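Local coordinates for prolyl endopeptidase (Myxococcus xanthus, PDB 2BKL), which probably cleaves oligopeptides on the carboxyl side of proline, and more slowly of alanine, as a serine peptidase of the prolyl oligopeptidase family, at residues P4-E9 with T40-H45; A21-W26 with S594-V599; C555-L560 with M611-D616. All coordinates share one frame; numbering follows the deposited sequence.

Contact 1 of 3, residues P4-E9 with T40-H45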
ATOM      1  N   PRO A   4      26.582   2.177 -18.689  1.00 19.89           N
ATOM      2  CA  PRO A   4      26.128   2.200 -20.081  1.00 17.53           C
ATOM      3  C   PRO A   4      25.826   3.628 -20.520  1.00 14.64           C
ATOM      4  O   PRO A   4      25.219   4.392 -19.759  1.00 12.87           O
ATOM      5  CB  PRO A   4      24.843   1.353 -20.064  1.00 19.47           C
ATOM      6  CG  PRO A   4      24.854   0.673 -18.729  1.00 18.38           C
ATOM      7  CD  PRO A   4      25.600   1.527 -17.801  1.00 21.62           C
ATOM      8  N   ALA A   5      26.293   4.006 -21.704  1.00 12.06           N
ATOM      9  CA  ALA A   5      25.979   5.329 -22.234  1.00 11.57           C
ATOM     10  C   ALA A   5      24.480   5.478 -22.441  1.00 10.39           C
ATOM     11  O   ALA A   5      23.785   4.509 -22.794  1.00 11.40           O
ATOM     12  CB  ALA A   5      26.700   5.556 -23.544  1.00 11.61           C
ATOM     13  N   THR A   6      23.980   6.695 -22.220  1.00  8.64           N
ATOM     14  CA  THR A   6      22.616   7.047 -22.578  1.00  7.57           C
ATOM     15  C   THR A   6      22.631   8.277 -23.461  1.00  8.22           C
ATOM     16  O   THR A   6      23.005   9.381 -23.013  1.00  8.58           O
ATOM     17  CB  THR A   6      21.743   7.343 -21.335  1.00  7.84           C
ATOM     18  OG1 THR A   6      21.878   6.300 -20.354  1.00  8.39           O
ATOM     19  CG2 THR A   6      20.270   7.313 -21.751  1.00  6.72           C
ATOM     20  N   ARG A   7      22.229   8.094 -24.708  1.00  8.99           N
ATOM     21  CA  ARG A   7      22.038   9.218 -25.606  1.00 10.57           C
ATOM     22  C   ARG A   7      21.009  10.194 -25.042  1.00  8.89           C
ATOM     23  O   ARG A   7      19.933   9.775 -24.603  1.00  9.85           O
ATOM     24  CB  ARG A   7      21.569   8.698 -26.972  1.00 11.19           C
ATOM     25  CG  ARG A   7      21.144   9.785 -27.968  1.00 14.14           C
ATOM     26  CD  ARG A   7      20.621   9.258 -29.324  1.00 13.98           C
ATOM     27  NE  ARG A   7      19.333   8.528 -29.278  1.00 12.22           N
ATOM     28  CZ  ARG A   7      19.217   7.205 -29.197  1.00 11.74           C
ATOM     29  NH1 ARG A   7      20.305   6.438 -29.121  1.00 14.80           N
ATOM     30  NH2 ARG A   7      18.018   6.645 -29.193  1.00 11.30           N
ATOM     31  N   ALA A   8      21.345  11.476 -25.064  1.00  8.85           N
ATOM     32  CA  ALA A   8      20.454  12.560 -24.713  1.00  8.35           C
ATOM     33  C   ALA A   8      20.027  13.230 -26.002  1.00  9.73           C
ATOM     34  O   ALA A   8      20.870  13.545 -26.845  1.00 11.92           O
ATOM     35  CB  ALA A   8      21.141  13.570 -23.826  1.00  9.17           C
ATOM     36  N   GLU A   9      18.722  13.417 -26.167  1.00  7.46           N
ATOM     37  CA  GLU A   9      18.165  14.115 -27.328  1.00  7.35           C
ATOM     38  C   GLU A   9      17.639  15.498 -26.956  1.00  8.99           C
ATOM     39  O   GLU A   9      17.540  15.870 -25.796  1.00 11.64           O
ATOM     40  CB  GLU A   9      17.088  13.279 -27.984  1.00  7.50           C
ATOM     41  CG  GLU A   9      17.569  11.903 -28.426  1.00  6.91           C
ATOM     42  CD  GLU A   9      16.506  11.034 -29.086  1.00  8.36           C
ATOM     43  OE1 GLU A   9      15.305  11.208 -28.804  1.00  9.25           O
ATOM     44  OE2 GLU A   9      16.878  10.139 -29.873  1.00 13.05           O
ATOM     45  N   THR A  40      19.011  -4.061 -19.893  1.00  8.13           N
ATOM     46  CA  THR A  40      19.839  -5.198 -19.531  1.00  8.09           C
ATOM     47  C   THR A  40      21.221  -4.734 -19.085  1.00  6.82           C
ATOM     48  O   THR A  40      21.764  -5.221 -18.092  1.00  9.13           O
ATOM     49  CB  THR A  40      19.930  -6.129 -20.737  1.00  8.03           C
ATOM     50  OG1 THR A  40      18.626  -6.625 -21.042  1.00 11.25           O
ATOM     51  CG2 THR A  40      20.794  -7.374 -20.423  1.00 10.78           C
ATOM     52  N   ALA A  41      21.804  -3.796 -19.826  1.00  8.02           N
ATOM     53  CA  ALA A  41      23.129  -3.276 -19.489  1.00  8.55           C
ATOM     54  C   ALA A  41      23.146  -2.491 -18.177  1.00  8.01           C
ATOM     55  O   ALA A  41      24.075  -2.635 -17.379  1.00  8.93           O
ATOM     56  CB  ALA A  41      23.657  -2.424 -20.622  1.00  8.78           C
ATOM     57  N   GLN A  42      22.097  -1.708 -17.937  1.00  7.96           N
ATOM     58  CA  GLN A  42      22.000  -0.987 -16.669  1.00  6.79           C
ATOM     59  C   GLN A  42      21.874  -1.941 -15.489  1.00  6.41           C
ATOM     60  O   GLN A  42      22.580  -1.795 -14.508  1.00  6.84           O
ATOM     61  CB  GLN A  42      20.838   0.000 -16.677  1.00  7.58           C
ATOM     62  CG  GLN A  42      21.040   1.259 -17.533  1.00  7.84           C
ATOM     63  CD  GLN A  42      21.972   2.271 -16.939  1.00  7.02           C
ATOM     64  OE1 GLN A  42      22.467   2.107 -15.833  1.00  8.25           O
ATOM     65  NE2 GLN A  42      22.236   3.344 -17.698  1.00  7.48           N
ATOM     66  N   ASN A  43      20.996  -2.926 -15.590  1.00  6.46           N
ATOM     67  CA  ASN A  43      20.846  -3.906 -14.525  1.00  6.92           C
ATOM     68  C   ASN A  43      22.157  -4.689 -14.296  1.00  8.44           C
ATOM     69  O   ASN A  43      22.564  -4.909 -13.145  1.00  8.66           O
ATOM     70  CB  ASN A  43      19.689  -4.848 -14.784  1.00  8.06           C
ATOM     71  CG  ASN A  43      19.543  -5.885 -13.705  1.00  7.92           C
ATOM     72  OD1 ASN A  43      19.178  -5.574 -12.572  1.00  8.11           O
ATOM     73  ND2 ASN A  43      19.915  -7.123 -14.023  1.00  9.51           N
ATOM     74  N   ALA A  44      22.828  -5.076 -15.381  1.00 10.60           N
ATOM     75  CA  ALA A  44      24.064  -5.839 -15.251  1.00 11.89           C
ATOM     76  C   ALA A  44      25.109  -5.018 -14.512  1.00 10.08           C
ATOM     77  O   ALA A  44      25.803  -5.517 -13.624  1.00 12.11           O
ATOM     78  CB  ALA A  44      24.578  -6.276 -16.628  1.00 12.68           C
ATOM     79  N   HIS A  45      25.192  -3.732 -14.847  1.00  9.68           N
ATOM     80  CA  HIS A  45      26.102  -2.818 -14.185  1.00 10.49           C
ATOM     81  C   HIS A  45      25.776  -2.690 -12.690  1.00  8.49           C
ATOM     82  O   HIS A  45      26.653  -2.745 -11.852  1.00 11.66           O
ATOM     83  CB  HIS A  45      26.070  -1.435 -14.840  1.00 10.90           C
ATOM     84  CG  HIS A  45      26.857  -0.413 -14.096  1.00 13.94           C
ATOM     85  ND1 HIS A  45      28.236  -0.390 -14.089  1.00 16.85           N
ATOM     86  CD2 HIS A  45      26.456   0.595 -13.289  1.00 15.65           C
ATOM     87  CE1 HIS A  45      28.647   0.613 -13.329  1.00 16.47           C
ATOM     88  NE2 HIS A  45      27.590   1.224 -12.829  1.00 17.37           N
TER
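Pro4 lays its ring against the helix 33-51, between Ala41 and the bent side chain of Gln42. The ring tip does most of the touching. Pro4 CG lies 3.6 Å from the carbonyl carbon Ala41 C and 3.8 Å from the methyl Ala41 CB. On the Gln42 side, Pro4 CD meets the amide oxygen OE1 of Gln42 at 3.7 Å, a van der Waals contact. The two side chains cross obliquely. Gln42 CG stands anti to the carbonyl carbon, and the chain bends at chi2 (-75°), which places Gln42 CD 3.8 Å from Pro4 CG. The amide NE2 of Gln42 has its hydrogen bond outside the two segments, to Gln632 OE1. Thr6 OG1 is only a distant neighbour of NE2 and bonds instead to Trp38 NE1 of the same helix. One turn on, His45 CB closes on Pro4 CD at 4.2 Å, and the His45 ring meets that of Tyr3. An alanine at Gln42 would probably take from Pro4 its contacts with CG, CD and the amide, and leave Gln632 OE1 without this donor. Across the segments the contact is made by van der Waals contact. It is an extended N-terminal segment packed on a helix, here one that also touches strand 641-646, the edge strand of the alpha/beta-hydrolase sheet.

Contact 2 of 3, residues A21-W26 with S594-V599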
ATOM      1  N   ALA A  21      11.847  20.421 -21.412  1.00  7.79           N
ATOM      2  CA  ALA A  21      12.819  19.532 -22.036  1.00  8.05           C
ATOM      3  C   ALA A  21      12.681  18.103 -21.514  1.00  7.78           C
ATOM      4  O   ALA A  21      12.471  17.875 -20.318  1.00  8.79           O
ATOM      5  CB  ALA A  21      14.225  20.056 -21.812  1.00 10.14           C
ATOM      6  N   ASP A  22      12.862  17.142 -22.415  1.00  6.38           N
ATOM      7  CA  ASP A  22      12.711  15.720 -22.125  1.00  5.33           C
ATOM      8  C   ASP A  22      13.848  14.961 -22.832  1.00  5.27           C
ATOM      9  O   ASP A  22      13.622  14.273 -23.821  1.00  5.52           O
ATOM     10  CB  ASP A  22      11.330  15.241 -22.563  1.00  5.56           C
ATOM     11  CG  ASP A  22      10.876  13.957 -21.900  1.00  5.94           C
ATOM     12  OD1 ASP A  22      11.710  13.139 -21.414  1.00  6.60           O
ATOM     13  OD2 ASP A  22       9.657  13.691 -21.868  1.00  6.80           O
ATOM     14  N   PRO A  23      15.072  15.103 -22.352  1.00  6.11           N
ATOM     15  CA  PRO A  23      16.220  14.545 -23.078  1.00  5.91           C
ATOM     16  C   PRO A  23      16.203  13.048 -23.246  1.00  6.04           C
ATOM     17  O   PRO A  23      16.773  12.533 -24.216  1.00  7.29           O
ATOM     18  CB  PRO A  23      17.428  14.998 -22.237  1.00  7.14           C
ATOM     19  CG  PRO A  23      16.875  15.395 -20.938  1.00  8.78           C
ATOM     20  CD  PRO A  23      15.476  15.861 -21.162  1.00  7.01           C
ATOM     21  N   TYR A  24      15.538  12.340 -22.341  1.00  5.79           N
ATOM     22  CA  TYR A  24      15.535  10.887 -22.352  1.00  4.95           C
ATOM     23  C   TYR A  24      14.159  10.308 -22.708  1.00  6.27           C
ATOM     24  O   TYR A  24      13.872   9.172 -22.401  1.00  5.71           O
ATOM     25  CB  TYR A  24      16.058  10.362 -21.001  1.00  5.53           C
ATOM     26  CG  TYR A  24      17.431  10.886 -20.732  1.00  6.38           C
ATOM     27  CD1 TYR A  24      18.506  10.509 -21.516  1.00  5.88           C
ATOM     28  CD2 TYR A  24      17.649  11.848 -19.753  1.00  5.17           C
ATOM     29  CE1 TYR A  24      19.771  11.019 -21.298  1.00  5.46           C
ATOM     30  CE2 TYR A  24      18.909  12.382 -19.543  1.00  6.94           C
ATOM     31  CZ  TYR A  24      19.977  11.951 -20.317  1.00  5.38           C
ATOM     32  OH  TYR A  24      21.224  12.500 -20.114  1.00  7.14           O
ATOM     33  N   ARG A  25      13.352  11.089 -23.418  1.00  5.57           N
ATOM     34  CA  ARG A  25      12.074  10.630 -23.971  1.00  6.27           C
ATOM     35  C   ARG A  25      12.155   9.248 -24.636  1.00  6.66           C
ATOM     36  O   ARG A  25      11.234   8.433 -24.509  1.00  6.79           O
ATOM     37  CB  ARG A  25      11.547  11.672 -24.950  1.00  6.71           C
ATOM     38  CG  ARG A  25      10.298  11.270 -25.732  1.00  7.79           C
ATOM     39  CD  ARG A  25       9.056  11.134 -24.899  1.00  8.10           C
ATOM     40  NE  ARG A  25       8.715  12.384 -24.280  1.00  7.38           N
ATOM     41  CZ  ARG A  25       8.161  13.427 -24.884  1.00  8.21           C
ATOM     42  NH1 ARG A  25       7.728  13.329 -26.139  1.00 10.24           N
ATOM     43  NH2 ARG A  25       7.969  14.562 -24.227  1.00  9.06           N
ATOM     44  N   TRP A  26      13.245   8.961 -25.339  1.00  6.92           N
ATOM     45  CA  TRP A  26      13.366   7.712 -26.065  1.00  6.76           C
ATOM     46  C   TRP A  26      13.314   6.478 -25.185  1.00  8.11           C
ATOM     47  O   TRP A  26      12.938   5.406 -25.648  1.00  9.05           O
ATOM     48  CB  TRP A  26      14.617   7.719 -26.977  1.00  7.27           C
ATOM     49  CG  TRP A  26      15.947   7.568 -26.303  1.00  8.32           C
ATOM     50  CD1 TRP A  26      16.750   8.563 -25.804  1.00  9.09           C
ATOM     51  CD2 TRP A  26      16.655   6.346 -26.093  1.00  7.24           C
ATOM     52  NE1 TRP A  26      17.897   8.020 -25.275  1.00  8.55           N
ATOM     53  CE2 TRP A  26      17.877   6.663 -25.451  1.00  6.66           C
ATOM     54  CE3 TRP A  26      16.386   5.010 -26.372  1.00 10.00           C
ATOM     55  CZ2 TRP A  26      18.812   5.686 -25.093  1.00  9.05           C
ATOM     56  CZ3 TRP A  26      17.315   4.044 -26.008  1.00 10.49           C
ATOM     57  CH2 TRP A  26      18.514   4.391 -25.378  1.00 12.18           C
ATOM     58  N   SER A 594       8.534  18.181 -10.176  1.00  6.81           N
ATOM     59  CA  SER A 594       8.762  16.970 -11.008  1.00  6.05           C
ATOM     60  C   SER A 594      10.250  16.611 -10.987  1.00  6.73           C
ATOM     61  O   SER A 594      11.066  17.364 -11.526  1.00  7.02           O
ATOM     62  CB  SER A 594       8.314  17.264 -12.423  1.00  5.96           C
ATOM     63  OG  SER A 594       8.569  16.155 -13.284  1.00  7.40           O
ATOM     64  N   PRO A 595      10.662  15.583 -10.265  1.00  4.84           N
ATOM     65  CA  PRO A 595      12.102  15.364 -10.067  1.00  5.67           C
ATOM     66  C   PRO A 595      12.908  15.251 -11.359  1.00  4.34           C
ATOM     67  O   PRO A 595      14.036  15.730 -11.433  1.00  4.94           O
ATOM     68  CB  PRO A 595      12.137  14.070  -9.233  1.00  5.78           C
ATOM     69  CG  PRO A 595      10.883  14.180  -8.442  1.00  6.60           C
ATOM     70  CD  PRO A 595       9.848  14.711  -9.391  1.00  6.01           C
ATOM     71  N   TYR A 596      12.346  14.595 -12.365  1.00  4.45           N
ATOM     72  CA  TYR A 596      13.024  14.397 -13.641  1.00  5.39           C
ATOM     73  C   TYR A 596      13.410  15.714 -14.291  1.00  6.11           C
ATOM     74  O   TYR A 596      14.397  15.761 -15.013  1.00  7.54           O
ATOM     75  CB  TYR A 596      12.131  13.595 -14.566  1.00  6.01           C
ATOM     76  CG  TYR A 596      12.621  13.477 -15.986  1.00  5.66           C
ATOM     77  CD1 TYR A 596      13.795  12.819 -16.293  1.00  5.58           C
ATOM     78  CD2 TYR A 596      11.896  14.022 -17.020  1.00  5.48           C
ATOM     79  CE1 TYR A 596      14.237  12.694 -17.596  1.00  6.97           C
ATOM     80  CE2 TYR A 596      12.342  13.917 -18.345  1.00  5.46           C
ATOM     81  CZ  TYR A 596      13.496  13.238 -18.607  1.00  5.64           C
ATOM     82  OH  TYR A 596      13.829  13.125 -19.940  1.00  6.57           O
ATOM     83  N   HIS A 597      12.647  16.778 -14.010  1.00  4.88           N
ATOM     84  CA  HIS A 597      12.888  18.105 -14.581  1.00  4.79           C
ATOM     85  C   HIS A 597      13.717  19.014 -13.691  1.00  7.15           C
ATOM     86  O   HIS A 597      13.884  20.202 -14.001  1.00  8.17           O
ATOM     87  CB  HIS A 597      11.553  18.774 -14.924  1.00  5.79           C
ATOM     88  CG  HIS A 597      10.768  17.999 -15.911  1.00  5.41           C
ATOM     89  ND1 HIS A 597       9.781  17.105 -15.541  1.00  5.60           N
ATOM     90  CD2 HIS A 597      10.832  17.963 -17.264  1.00  7.29           C
ATOM     91  CE1 HIS A 597       9.290  16.533 -16.625  1.00  7.25           C
ATOM     92  NE2 HIS A 597       9.898  17.047 -17.690  1.00  6.22           N
ATOM     93  N   HIS A 598      14.268  18.460 -12.613  1.00  5.92           N
ATOM     94  CA  HIS A 598      15.034  19.253 -11.661  1.00  5.91           C
ATOM     95  C   HIS A 598      16.374  18.663 -11.287  1.00  5.55           C
ATOM     96  O   HIS A 598      16.930  18.953 -10.210  1.00  7.46           O
ATOM     97  CB  HIS A 598      14.174  19.546 -10.436  1.00  7.24           C
ATOM     98  CG  HIS A 598      13.082  20.529 -10.726  1.00  7.88           C
ATOM     99  ND1 HIS A 598      13.269  21.899 -10.688  1.00 11.98           N
ATOM    100  CD2 HIS A 598      11.805  20.336 -11.141  1.00  8.32           C
ATOM    101  CE1 HIS A 598      12.143  22.498 -11.037  1.00 12.15           C
ATOM    102  NE2 HIS A 598      11.245  21.574 -11.329  1.00 11.18           N
ATOM    103  N   VAL A 599      16.926  17.860 -12.192  1.00  5.59           N
ATOM    104  CA  VAL A 599      18.307  17.360 -12.027  1.00  5.29           C
ATOM    105  C   VAL A 599      19.252  18.459 -12.542  1.00  5.75           C
ATOM    106  O   VAL A 599      19.627  18.464 -13.703  1.00  7.74           O
ATOM    107  CB  VAL A 599      18.527  16.011 -12.709  1.00  6.96           C
ATOM    108  CG1 VAL A 599      19.926  15.490 -12.471  1.00  8.53           C
ATOM    109  CG2 VAL A 599      17.480  14.995 -12.243  1.00  6.95           C
TER
HETATM  110  O   HOH W   1       8.718  15.315 -19.711  1.00 11.61           O
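Tyr596 OH is gripped from two sides by the turn at Asp22-Arg25. It donates to Asp22 OD1 at 2.6 Å and accepts from the backbone Tyr24 N at 3.0 Å, with an N-H...O angle of 160°. Asp22 OD1 is met on its anti side, somewhat out of the carboxylate plane. The carboxylate and phenol planes stand 63° apart. CB of Tyr596 points toward the turn, and CG is anti to the backbone N (chi1 172°). Pro23 and Tyr596 meet tip to tip, with Pro23 CD 3.4 Å from Tyr596 OH. Tyr24 CD2 lies near the edge of the Tyr596 ring, 4.1 Å from Tyr596 CE1.

The other carboxylate oxygen, Asp22 OD2, takes both Arg25 NE (2.9 Å) and Arg25 NH2 (3.0 Å), a side-on grip on one atom from the same face of the carboxylate. Lys626 NZ of helix 622-632 adds a salt bridge to Asp22 OD1. A water lies 2.9 Å from His597 NE2 and also makes a weak bond to Asp22 OD2. At the other end of that ring, His597 ND1 shares a hydrogen bond with Ser594 OG. Ala21 O approaches the ring edge at CD2.

The contact ties the N-terminal segment to the catalytic domain. Two basic side chains beside Asp22 are likely to keep its carboxylate ionised, and that charge would favour the phenol proton pointing at OD1, leaving the oxygen of Tyr596 to receive Tyr24 N.

Contact 3 of 3, residues C555-L560 with M611-D616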
ATOM      1  N   CYS A 555      15.415   4.517  -4.122  1.00  5.65           N
ATOM      2  CA  CYS A 555      14.184   5.017  -4.762  1.00  5.86           C
ATOM      3  C   CYS A 555      13.564   3.819  -5.442  1.00  7.99           C
ATOM      4  O   CYS A 555      14.126   3.299  -6.406  1.00  8.53           O
ATOM      5  CB  CYS A 555      14.555   6.130  -5.749  1.00  6.36           C
ATOM      6  SG  CYS A 555      13.196   6.816  -6.679  1.00  8.18           S
ATOM      7  N   ALA A 556      12.430   3.343  -4.954  1.00  7.29           N
ATOM      8  CA  ALA A 556      11.776   2.133  -5.453  1.00  6.71           C
ATOM      9  C   ALA A 556      10.535   2.441  -6.259  1.00  5.45           C
ATOM     10  O   ALA A 556       9.741   3.335  -5.923  1.00  6.52           O
ATOM     11  CB  ALA A 556      11.408   1.192  -4.300  1.00  7.99           C
ATOM     12  N   VAL A 557      10.377   1.661  -7.329  1.00  5.32           N
ATOM     13  CA  VAL A 557       9.216   1.682  -8.235  1.00  6.41           C
ATOM     14  C   VAL A 557       8.554   3.057  -8.301  1.00  5.68           C
ATOM     15  O   VAL A 557       7.374   3.205  -7.972  1.00  6.40           O
ATOM     16  CB  VAL A 557       8.227   0.558  -7.911  1.00  5.95           C
ATOM     17  CG1 VAL A 557       8.814  -0.792  -8.357  1.00  7.09           C
ATOM     18  CG2 VAL A 557       7.829   0.534  -6.483  1.00  6.81           C
ATOM     19  N   PRO A 558       9.295   4.072  -8.739  1.00  5.62           N
ATOM     20  CA  PRO A 558       8.893   5.467  -8.498  1.00  5.74           C
ATOM     21  C   PRO A 558       8.085   6.170  -9.586  1.00  5.93           C
ATOM     22  O   PRO A 558       8.169   5.816 -10.777  1.00  6.49           O
ATOM     23  CB  PRO A 558      10.224   6.166  -8.394  1.00  6.79           C
ATOM     24  CG  PRO A 558      11.085   5.436  -9.485  1.00  6.25           C
ATOM     25  CD  PRO A 558      10.667   3.999  -9.280  1.00  6.52           C
ATOM     26  N   LEU A 559       7.380   7.229  -9.186  1.00  5.34           N
ATOM     27  CA  LEU A 559       6.917   8.288 -10.081  1.00  6.76           C
ATOM     28  C   LEU A 559       7.916   9.423 -10.034  1.00  5.91           C
ATOM     29  O   LEU A 559       8.233   9.910  -8.945  1.00  5.33           O
ATOM     30  CB  LEU A 559       5.548   8.797  -9.615  1.00  7.00           C
ATOM     31  CG  LEU A 559       4.393   7.820  -9.767  1.00  7.02           C
ATOM     32  CD1 LEU A 559       3.175   8.243  -8.972  1.00 10.57           C
ATOM     33  CD2 LEU A 559       4.046   7.632 -11.250  1.00  8.01           C
ATOM     34  N   LEU A 560       8.419   9.874 -11.201  1.00  4.84           N
ATOM     35  CA  LEU A 560       9.447  10.919 -11.246  1.00  4.14           C
ATOM     36  C   LEU A 560       9.263  11.963 -12.345  1.00  6.11           C
ATOM     37  O   LEU A 560       9.730  13.079 -12.170  1.00  6.90           O
ATOM     38  CB  LEU A 560      10.871  10.323 -11.284  1.00  4.77           C
ATOM     39  CG  LEU A 560      11.244   9.440 -10.108  1.00  5.59           C
ATOM     40  CD1 LEU A 560      12.427   8.551 -10.384  1.00  6.00           C
ATOM     41  CD2 LEU A 560      11.478  10.236  -8.869  1.00  7.20           C
ATOM     42  N   MET A 611      15.432   0.965  -7.361  1.00  6.79           N
ATOM     43  CA  MET A 611      14.937  -0.402  -7.258  1.00  7.20           C
ATOM     44  C   MET A 611      13.676  -0.548  -8.081  1.00  7.80           C
ATOM     45  O   MET A 611      12.553  -0.244  -7.646  1.00  8.65           O
ATOM     46  CB  MET A 611      14.703  -0.819  -5.827  1.00  8.88           C
ATOM     47  CG  MET A 611      15.863  -0.489  -4.974  1.00 11.05           C
ATOM     48  SD  MET A 611      16.218  -1.367  -3.454  0.50  8.63           S
ATOM     49  CE  MET A 611      16.153  -3.137  -3.923  1.00 11.88           C
ATOM     50  N   ALA A 612      13.861  -1.054  -9.283  1.00  7.81           N
ATOM     51  CA  ALA A 612      12.783  -1.180 -10.259  1.00  9.08           C
ATOM     52  C   ALA A 612      12.316  -2.623 -10.360  1.00  9.18           C
ATOM     53  O   ALA A 612      12.928  -3.547  -9.831  1.00  9.32           O
ATOM     54  CB  ALA A 612      13.256  -0.685 -11.596  1.00 11.42           C
ATOM     55  N   ALA A 613      11.162  -2.783 -10.994  1.00 10.33           N
ATOM     56  CA  ALA A 613      10.496  -4.067 -11.182  1.00 10.44           C
ATOM     57  C   ALA A 613      10.099  -4.187 -12.641  1.00 12.91           C
ATOM     58  O   ALA A 613       9.475  -3.273 -13.194  1.00 15.58           O
ATOM     59  CB  ALA A 613       9.277  -4.154 -10.310  1.00 12.90           C
ATOM     60  N   ASP A 614      10.407  -5.326 -13.246  1.00  9.63           N
ATOM     61  CA  ASP A 614      10.206  -5.514 -14.686  1.00 10.92           C
ATOM     62  C   ASP A 614       8.762  -5.643 -15.155  1.00 10.88           C
ATOM     63  O   ASP A 614       8.497  -5.452 -16.340  1.00 14.35           O
ATOM     64  CB  ASP A 614      11.057  -6.667 -15.249  1.00 10.13           C
ATOM     65  CG  ASP A 614      10.626  -8.039 -14.790  1.00 12.53           C
ATOM     66  OD1 ASP A 614       9.680  -8.153 -13.979  1.00 12.52           O
ATOM     67  OD2 ASP A 614      11.220  -9.063 -15.216  1.00 14.27           O
ATOM     68  N   HIS A 615       7.841  -5.966 -14.253  1.00  8.79           N
ATOM     69  CA  HIS A 615       6.447  -6.179 -14.632  1.00  9.62           C
ATOM     70  C   HIS A 615       5.511  -5.291 -13.827  1.00  9.74           C
ATOM     71  O   HIS A 615       4.372  -5.650 -13.566  1.00 10.51           O
ATOM     72  CB  HIS A 615       6.046  -7.643 -14.439  1.00  9.92           C
ATOM     73  CG  HIS A 615       6.351  -8.512 -15.607  1.00 13.33           C
ATOM     74  ND1 HIS A 615       7.504  -9.257 -15.693  1.00 15.29           N
ATOM     75  CD2 HIS A 615       5.646  -8.766 -16.732  1.00 16.13           C
ATOM     76  CE1 HIS A 615       7.500  -9.940 -16.825  1.00 15.29           C
ATOM     77  NE2 HIS A 615       6.384  -9.660 -17.475  1.00 17.88           N
ATOM     78  N   ASP A 616       5.968  -4.100 -13.491  1.00  8.99           N
ATOM     79  CA  ASP A 616       5.108  -3.130 -12.803  1.00  8.33           C
ATOM     80  C   ASP A 616       4.092  -2.546 -13.779  1.00  9.41           C
ATOM     81  O   ASP A 616       4.395  -1.675 -14.595  1.00 11.12           O
ATOM     82  CB  ASP A 616       5.957  -2.047 -12.147  1.00  8.70           C
ATOM     83  CG  ASP A 616       5.180  -1.185 -11.184  1.00 10.19           C
ATOM     84  OD1 ASP A 616       3.910  -1.173 -11.239  1.00  8.66           O
ATOM     85  OD2 ASP A 616       5.792  -0.502 -10.332  1.00 11.71           O
TER
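The chain at Cys555-Ala556 runs parallel to that at Met611, in strands 552-556 and 607-613, with Ala556 bridged to Met611 at a CA-CA distance of 4.4 Å. Met611 N donates to Cys555 O at 2.8 Å, and Val557 N donates to Met611 O at 2.9 Å, the latter nearly straight at 172°. Ala556 CA also makes a C-H...O contact with Met611 O. Beyond this the chains part into loops. Val557 has a left-handed backbone conformation (phi 29°, psi 61°), and there the chain turns away from the strand.

The methyl of Ala556 and CB of Met611 lie on the same sheet face, 4.2 Å apart. Val557 CG1 is anti to the carbonyl carbon. It packs against Ala613 CB at 3.9 Å and reaches Asp616 OD2 at 3.6 Å. Val557 CB approaches the same oxygen equally closely, so both atoms rest on OD2. The polar work of Asp616 is done elsewhere: OD2 receives His651 ND1, and OD1 receives the backbone N of Arg618 and Val619. These are the C-terminal ends of two neighbouring inner strands of the alpha/beta-hydrolase sheet, where the acid loop places Asp616 in what is probably the Ser533-His651-Asp616 catalytic triad.

The three contacts are about equally spaced, with centres 16 Å apart for each pair. Contacts 1 and 2 join along the N-terminal segment: Arg7 O meets Trp26 NE1 at 2.8 Å and Glu9 N meets Pro23 O at 2.9 Å, both probable hydrogen bonds. Contacts 2 and 3 are joined by Tyr596 N to Leu560 O, 3.0 Å, also a probable hydrogen bond. Contacts 1 and 3 do not touch, with nearest atoms about 7 Å apart. Contact 3 is the one at the active site. Its Leu559 lines the pocket of the bound benzyloxycarbonyl-Ala-Pro, and the nearest atoms of the Val557 side chain and that ligand are about 7 Å apart.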